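Side-chain contact in metal-dependent hydrolase (Lactobacillus plantarum, PDB 2F6K), which probably catalyses a metal-dependent decarboxylation like that of aminocarboxymuconate-semialdehyde decarboxylase, as a member of the amidohydrolase superfamily: residues A218-Q222 with K223-V227. Residues are numbered along the deposited sequence; the frame is centred on the assembly and turned at random.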
loop_
_atom_site.group_PDB
_atom_site.type_symbol
_atom_site.label_atom_id
_atom_site.label_comp_id
_atom_site.label_asym_id
_atom_site.label_seq_id
_atom_site.Cartn_x
_atom_site.Cartn_y
_atom_site.Cartn_z
ATOM N N ALA A 218 13.461 -6.715 22.453
ATOM C CA ALA A 218 14.383 -7.659 23.075
ATOM C C ALA A 218 13.715 -8.979 23.472
ATOM O O ALA A 218 14.189 -10.057 23.111
ATOM C CB ALA A 218 15.052 -7.012 24.291
ATOM N N GLN A 219 12.608 -8.889 24.198
ATOM C CA GLN A 219 11.891 -10.070 24.654
ATOM C C GLN A 219 11.385 -10.950 23.520
ATOM O O GLN A 219 11.646 -12.151 23.494
ATOM C CB GLN A 219 10.717 -9.644 25.523
ATOM C CG GLN A 219 10.752 -10.194 26.931
ATOM C CD GLN A 219 9.670 -9.582 27.805
ATOM O OE1 GLN A 219 8.482 -9.623 27.463
ATOM N NE2 GLN A 219 10.075 -9.010 28.941
ATOM N N TYR A 220 10.652 -10.347 22.588
ATOM C CA TYR A 220 10.096 -11.073 21.453
ATOM C C TYR A 220 11.208 -11.724 20.640
ATOM O O TYR A 220 11.120 -12.894 20.283
ATOM C CB TYR A 220 9.296 -10.119 20.562
ATOM C CG TYR A 220 8.596 -10.781 19.392
ATOM C CD1 TYR A 220 7.366 -11.424 19.556
ATOM C CD2 TYR A 220 9.155 -10.746 18.115
ATOM C CE1 TYR A 220 6.711 -12.013 18.471
ATOM C CE2 TYR A 220 8.512 -11.332 17.022
ATOM C CZ TYR A 220 7.293 -11.960 17.204
ATOM O OH TYR A 220 6.658 -12.518 16.113
ATOM N N ALA A 221 12.261 -10.965 20.357
ATOM C CA ALA A 221 13.379 -11.480 19.573
ATOM C C ALA A 221 14.040 -12.673 20.255
ATOM O O ALA A 221 14.496 -13.606 19.587
ATOM C CB ALA A 221 14.403 -10.380 19.335
ATOM N N GLN A 222 14.094 -12.644 21.581
ATOM C CA GLN A 222 14.702 -13.736 22.330
ATOM C C GLN A 222 13.799 -14.963 22.272
ATOM O O GLN A 222 14.238 -16.060 21.947
ATOM C CB GLN A 222 14.911 -13.319 23.789
ATOM C CG GLN A 222 15.686 -14.311 24.635
ATOM C CD GLN A 222 17.079 -14.565 24.098
ATOM O OE1 GLN A 222 17.280 -15.428 23.239
ATOM N NE2 GLN A 222 18.053 -13.805 24.595
ATOM N N LYS A 223 12.525 -14.760 22.571
ATOM C CA LYS A 223 11.554 -15.843 22.581
ATOM C C LYS A 223 11.193 -16.406 21.199
ATOM O O LYS A 223 11.229 -17.614 20.991
ATOM C CB LYS A 223 10.290 -15.362 23.306
ATOM C CG LYS A 223 9.012 -16.125 23.000
ATOM C CD LYS A 223 8.764 -17.276 23.953
ATOM C CE LYS A 223 7.317 -17.749 23.824
ATOM N NZ LYS A 223 6.945 -18.792 24.823
ATOM N N VAL A 224 10.862 -15.538 20.254
ATOM C CA VAL A 224 10.452 -15.991 18.931
ATOM C C VAL A 224 11.560 -16.159 17.895
ATOM O O VAL A 224 11.474 -17.040 17.049
ATOM C CB VAL A 224 9.373 -15.052 18.354
ATOM C CG1 VAL A 224 8.882 -15.574 17.019
ATOM C CG2 VAL A 224 8.220 -14.928 19.344
ATOM N N TYR A 225 12.591 -15.323 17.941
ATOM C CA TYR A 225 13.679 -15.440 16.975
ATOM C C TYR A 225 14.877 -16.187 17.547
ATOM O O TYR A 225 15.815 -16.513 16.824
ATOM C CB TYR A 225 14.142 -14.058 16.509
ATOM C CG TYR A 225 13.089 -13.239 15.806
ATOM C CD1 TYR A 225 11.990 -13.845 15.190
ATOM C CD2 TYR A 225 13.220 -11.854 15.706
ATOM C CE1 TYR A 225 11.058 -13.092 14.494
ATOM C CE2 TYR A 225 12.297 -11.093 15.012
ATOM C CZ TYR A 225 11.221 -11.717 14.408
ATOM O OH TYR A 225 10.316 -10.960 13.707
ATOM N N GLN A 226 14.843 -16.455 18.846
ATOM C CA GLN A 226 15.943 -17.143 19.505
ATOM C C GLN A 226 17.232 -16.347 19.308
ATOM O O GLN A 226 18.317 -16.915 19.150
ATOM C CB GLN A 226 16.100 -18.552 18.936
ATOM C CG GLN A 226 14.899 -19.462 19.198
ATOM C CD GLN A 226 14.593 -19.675 20.692
ATOM O OE1 GLN A 226 15.265 -19.134 21.574
ATOM N NE2 GLN A 226 13.568 -20.470 20.972
ATOM N N VAL A 227 17.095 -15.023 19.318
ATOM C CA VAL A 227 18.228 -14.118 19.136
ATOM C C VAL A 227 18.334 -13.089 20.273
ATOM O O VAL A 227 17.325 -12.594 20.780
ATOM C CB VAL A 227 18.113 -13.368 17.779
ATOM C CG1 VAL A 227 19.266 -12.402 17.595
ATOM C CG2 VAL A 227 18.116 -14.367 16.643
HETATM O O HOH W 1 16.650 -10.203 22.091
HETATM O O HOH W 2 7.933 -12.099 13.019
HETATM O O HOH W 3 19.592 -16.550 22.097
#
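Tyr220 meets Val224 and Tyr225 at the C-terminal end of a helix, a worked example of how one ring can use both a face and an edge. With CG anti to the backbone N (chi1 -176°), the Tyr220 ring is carried toward these two residues, and Val224 CG2 sits over one face in a CH-pi contact, 3.7 Å from the ring centroid. The ring's edge is turned toward the face of Tyr225 in a T-shaped pair, planes 79° apart, and one water links the two hydroxyls, weakly on the Tyr220 side. Replacing Tyr220 by an alanine is likely to strip Val224 CG2 of its aromatic partner and open a gap beside the Tyr225 ring.

In the backbone, Ala221 O takes a straight bond from Val227 N (3.0 Å) and a weak one from Tyr225 N; Gln226, with positive phi, is the first residue to leave helical geometry. This cluster, with buried Ala221 and Val227, is the packed part. Exposed Gln219, Gln222 and Lys223 form the solvent side, where a water links Gln222 OE1 to Gln226 O, weakly at the latter.

The turn closes helix 210-225 of the TIM-barrel fold, Tyr225 and Val227 resting on helix 171-189, Ala218 and Val227 on helix 229-235, while Pro170 and Leu169 of a second subunit pack against the two tyrosines.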